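PDB 4XRI: putative uncharacterized protein from Chaetomium thermophilum, which probably carries proteinaceous cargo into the nucleus as the transport receptor importin beta, a flexible HEAT-repeat protein thought to bind a small GTPase. Local coordinates for residues Q558-T563 with S585-L590; R607-L612 with A631-L636. The protein carries 2 engineered substitutions. All coordinates share one frame; numbering follows the deposited sequence.

Contact 1 of 2, residues Q558-T563 with S585-L590; sequences QRLEET and SLCTVL
Two leucines, L560 and L586, carry most of the contact between helices 546-567 and 573-597, whose segments run nearly antiparallel (153°) with their axes 10.0 Å apart. Their side chains slide past each other in opposite directions, so that CD2 of L560 rests 3.7 Å from CB of L586 instead of meeting its tip. The chi1 of L560, at -95°, is swung well off the usual staggered value. Its two methyls reach residues on successive turns of the partner helix: CD2 also faces SG of C587, at 4.2 Å, while CD1 meets CD2 of L590 at 3.7 Å. L590, with CG anti to its backbone N, crosses L560 at about a right angle. An alanine in place of L560 would remove CG and both methyls, and would probably loosen the packing against L586, C587 and L590 together. L586 has CG anti to its carbonyl carbon and pushes its fork against the backbone of 558-563, CD1 lying 3.9 Å from C of R559. The aliphatic part of R559, from CB to CD, lies along CD2 of L586, and the extended chain then leads away from the interface to hydrogen bonds with L514 O, T517 and Y531. T563 meets L586 tip to tip, CG2 to CD1. Its OG1 sits in the crowded position between backbone N and carbonyl carbon, and there donates a 2.6 Å hydrogen bond to O of L560, in the carbonyl plane on a lone pair; the same oxygen accepts from T563 N. This bond, together with one between OG1 and Q583, would hold the rotation that sets CG2 against CD1 of L586. Such apolar packing between consecutive antiparallel helices is characteristic of HEAT-repeat solenoids.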
# COMPACT_ATOMS: atom_id res chain seq x y z
N GLN A 558 33.67 -9.05 7.39
CA GLN A 558 34.44 -8.55 8.52
C GLN A 558 33.60 -7.61 9.40
O GLN A 558 33.63 -7.69 10.62
CB GLN A 558 35.70 -7.83 8.03
CG GLN A 558 36.71 -7.53 9.11
CD GLN A 558 38.03 -7.02 8.54
OE1 GLN A 558 38.24 -7.03 7.33
NE2 GLN A 558 38.92 -6.57 9.42
N ARG A 559 32.85 -6.72 8.74
CA ARG A 559 31.97 -5.79 9.44
C ARG A 559 30.83 -6.50 10.15
O ARG A 559 30.44 -6.12 11.25
CB ARG A 559 31.41 -4.75 8.45
CG ARG A 559 32.44 -3.76 7.94
CD ARG A 559 31.79 -2.64 7.14
NE ARG A 559 32.79 -1.71 6.62
CZ ARG A 559 32.51 -0.60 5.96
NH1 ARG A 559 31.25 -0.25 5.74
NH2 ARG A 559 33.49 0.18 5.51
N LEU A 560 30.29 -7.53 9.50
CA LEU A 560 29.25 -8.36 10.10
C LEU A 560 29.74 -9.04 11.37
O LEU A 560 29.06 -9.05 12.40
CB LEU A 560 28.75 -9.41 9.10
CG LEU A 560 27.51 -9.06 8.29
CD1 LEU A 560 27.23 -10.13 7.24
CD2 LEU A 560 26.32 -8.90 9.23
N GLU A 561 30.94 -9.60 11.29
CA GLU A 561 31.58 -10.24 12.44
C GLU A 561 31.79 -9.25 13.59
O GLU A 561 31.67 -9.61 14.76
CB GLU A 561 32.93 -10.85 12.03
CG GLU A 561 32.80 -12.06 11.13
CD GLU A 561 34.10 -12.43 10.45
OE1 GLU A 561 35.07 -11.65 10.55
OE2 GLU A 561 34.16 -13.51 9.82
N GLU A 562 32.08 -8.00 13.24
CA GLU A 562 32.35 -6.97 14.24
C GLU A 562 31.09 -6.51 14.98
O GLU A 562 31.19 -5.88 16.04
CB GLU A 562 33.06 -5.78 13.59
CG GLU A 562 34.53 -6.03 13.32
CD GLU A 562 35.16 -4.99 12.41
OE1 GLU A 562 34.43 -4.09 11.94
OE2 GLU A 562 36.38 -5.07 12.16
N THR A 563 29.92 -6.81 14.43
CA THR A 563 28.66 -6.45 15.08
C THR A 563 28.33 -7.37 16.25
O THR A 563 27.48 -7.04 17.08
CB THR A 563 27.47 -6.47 14.10
OG1 THR A 563 27.21 -7.81 13.69
CG2 THR A 563 27.75 -5.60 12.88
N SER A 585 21.42 -4.09 7.01
CA SER A 585 22.03 -3.48 5.84
C SER A 585 23.21 -4.31 5.33
O SER A 585 23.37 -4.51 4.13
CB SER A 585 22.50 -2.05 6.16
OG SER A 585 21.40 -1.20 6.42
N LEU A 586 24.03 -4.78 6.27
CA LEU A 586 25.20 -5.58 5.92
C LEU A 586 24.80 -6.93 5.32
O LEU A 586 25.48 -7.43 4.42
CB LEU A 586 26.07 -5.80 7.16
CG LEU A 586 26.93 -4.60 7.57
CD1 LEU A 586 27.56 -4.83 8.94
CD2 LEU A 586 28.00 -4.34 6.53
N CYS A 587 23.71 -7.50 5.81
CA CYS A 587 23.19 -8.74 5.26
C CYS A 587 22.68 -8.52 3.84
O CYS A 587 22.83 -9.39 2.98
CB CYS A 587 22.07 -9.31 6.14
SG CYS A 587 22.64 -10.14 7.64
N THR A 588 22.08 -7.36 3.61
CA THR A 588 21.57 -7.00 2.29
C THR A 588 22.69 -6.94 1.26
O THR A 588 22.56 -7.47 0.16
CB THR A 588 20.83 -5.65 2.32
OG1 THR A 588 19.63 -5.77 3.10
CG2 THR A 588 20.47 -5.20 0.91
N VAL A 589 23.79 -6.30 1.63
CA VAL A 589 24.95 -6.20 0.75
C VAL A 589 25.59 -7.57 0.55
O VAL A 589 25.93 -7.94 -0.57
CB VAL A 589 26.01 -5.23 1.32
CG1 VAL A 589 27.22 -5.18 0.40
CG2 VAL A 589 25.42 -3.84 1.50
N LEU A 590 25.75 -8.31 1.64
CA LEU A 590 26.29 -9.66 1.58
C LEU A 590 25.48 -10.52 0.61
O LEU A 590 26.04 -11.20 -0.25
CB LEU A 590 26.32 -10.31 2.96
CG LEU A 590 26.79 -11.77 2.97
CD1 LEU A 590 28.24 -11.85 2.52
CD2 LEU A 590 26.61 -12.41 4.33

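Contact 2 of 2, residues R607-L612 with A631-L636; sequences RIMQVL and AAISAL
L636 points toward the partner helix and is met there by two residues in different ways. I608 approaches it tip to tip, CG2 standing 4.0 Å from CD2 of L636, whereas M609 crosses it obliquely and brings CG to 3.6 Å from the same methyl. L636 CG lies anti to the backbone N (chi1 -172°), which extends its fork across to 607-612. The M609 side chain sets off to one side of the partner helix but bends at chi2 and chi3, which brings the sulphur over to it: SD lies 3.7 Å from CD2 of L636 and 4.0 Å from CG1 of I633. M609 and I633 cross at about a right angle, with the thioether end laid against the isoleucine's longer branch. That branch is shared, because L612 slides past I633 in the opposite direction and sets its CD1 3.6 Å from the same CG1. The small A632 packs on the same leucine methyl, its CB being 3.9 Å from L612 CD1. All six touching residues are buried, and the contact is wholly apolar. The helix segments are antiparallel at 159°, their axes 10.9 Å apart, and I633 lies opposite M609 at the closest CA pair. Around this pair of helices, 605-616 and 625-640, the core continues in several directions: L612 touches C587 and A635 touches V594, both on helix 573-597, while I608 packs on L557 of helix 546-567. On the following helix, 648-660, F651 receives both M609 and I633.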
# COMPACT_ATOMS: atom_id res chain seq x y z
N ARG A 607 32.76 -19.16 6.38
CA ARG A 607 32.80 -17.90 7.13
C ARG A 607 31.42 -17.25 7.16
O ARG A 607 31.00 -16.72 8.19
CB ARG A 607 33.82 -16.95 6.51
CG ARG A 607 34.03 -15.67 7.31
CD ARG A 607 35.14 -14.84 6.71
NE ARG A 607 35.47 -13.69 7.55
CZ ARG A 607 36.42 -12.81 7.28
NH1 ARG A 607 37.14 -12.93 6.17
NH2 ARG A 607 36.66 -11.80 8.10
N ILE A 608 30.73 -17.29 6.03
CA ILE A 608 29.40 -16.70 5.91
C ILE A 608 28.41 -17.35 6.87
O ILE A 608 27.75 -16.67 7.65
CB ILE A 608 28.86 -16.81 4.47
CG1 ILE A 608 29.63 -15.87 3.54
CG2 ILE A 608 27.38 -16.49 4.43
CD1 ILE A 608 29.23 -16.00 2.08
N MET A 609 28.32 -18.68 6.82
CA MET A 609 27.38 -19.40 7.68
C MET A 609 27.74 -19.28 9.16
O MET A 609 26.85 -19.26 10.01
CB MET A 609 27.32 -20.87 7.28
CG MET A 609 26.60 -21.12 5.96
SD MET A 609 24.95 -20.38 5.92
CE MET A 609 24.11 -21.38 7.13
N GLN A 610 29.03 -19.19 9.46
CA GLN A 610 29.47 -19.07 10.85
C GLN A 610 28.95 -17.78 11.49
O GLN A 610 28.40 -17.81 12.59
CB GLN A 610 31.00 -19.12 10.94
CG GLN A 610 31.55 -18.96 12.35
CD GLN A 610 31.47 -20.23 13.17
OE1 GLN A 610 31.04 -21.28 12.67
NE2 GLN A 610 31.88 -20.16 14.43
N VAL A 611 29.11 -16.66 10.80
CA VAL A 611 28.70 -15.38 11.35
C VAL A 611 27.18 -15.22 11.30
O VAL A 611 26.58 -14.64 12.20
CB VAL A 611 29.38 -14.18 10.62
CG1 VAL A 611 28.96 -14.11 9.16
CG2 VAL A 611 29.07 -12.87 11.33
N LEU A 612 26.55 -15.76 10.25
CA LEU A 612 25.11 -15.62 10.09
C LEU A 612 24.35 -16.41 11.14
O LEU A 612 23.33 -15.94 11.65
CB LEU A 612 24.68 -16.07 8.69
CG LEU A 612 24.99 -15.10 7.54
CD1 LEU A 612 24.35 -15.59 6.25
CD2 LEU A 612 24.54 -13.69 7.87
N ALA A 631 17.49 -14.42 4.22
CA ALA A 631 17.57 -14.03 2.82
C ALA A 631 18.98 -14.26 2.28
O ALA A 631 19.16 -14.70 1.14
CB ALA A 631 17.17 -12.58 2.65
N ALA A 632 19.97 -13.96 3.11
CA ALA A 632 21.37 -14.15 2.75
C ALA A 632 21.71 -15.64 2.67
O ALA A 632 22.45 -16.07 1.78
CB ALA A 632 22.28 -13.46 3.75
N ILE A 633 21.17 -16.42 3.60
CA ILE A 633 21.39 -17.86 3.61
C ILE A 633 20.75 -18.52 2.39
O ILE A 633 21.33 -19.41 1.77
CB ILE A 633 20.84 -18.50 4.90
CG1 ILE A 633 21.65 -18.04 6.11
CG2 ILE A 633 20.87 -20.02 4.80
CD1 ILE A 633 21.09 -18.51 7.43
N SER A 634 19.54 -18.07 2.05
CA SER A 634 18.85 -18.54 0.86
C SER A 634 19.69 -18.31 -0.38
O SER A 634 19.77 -19.17 -1.26
CB SER A 634 17.50 -17.83 0.71
OG SER A 634 16.92 -18.09 -0.55
N ALA A 635 20.32 -17.13 -0.44
CA ALA A 635 21.21 -16.79 -1.54
C ALA A 635 22.38 -17.76 -1.62
O ALA A 635 22.74 -18.24 -2.69
CB ALA A 635 21.71 -15.37 -1.39
N LEU A 636 22.97 -18.05 -0.46
CA LEU A 636 24.12 -18.94 -0.39
C LEU A 636 23.75 -20.36 -0.81
O LEU A 636 24.53 -21.05 -1.46
CB LEU A 636 24.71 -18.95 1.02
CG LEU A 636 26.04 -19.70 1.12
CD1 LEU A 636 27.11 -18.98 0.31
CD2 LEU A 636 26.47 -19.88 2.56

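The centres of contacts 1 and 2 are about 10 Å apart, and they follow one another in series: helices 546-567 and 573-597 pair first, then 605-616 and 625-640. All four segments belong to the C-terminal half of the importin beta superhelix. Helix 605-616 comes directly after 573-597 in the chain, yet its segment also packs beside 558-563, where E561 OE2 forms a salt bridge of 2.6 Å with R607 NE and V611 CG2 lies 3.8 Å from E561 N. The two antiparallel pairs thus stack side by side, the first helices forming one layer and the second helices the other, as expected of a HEAT-repeat solenoid in a flexible transport receptor.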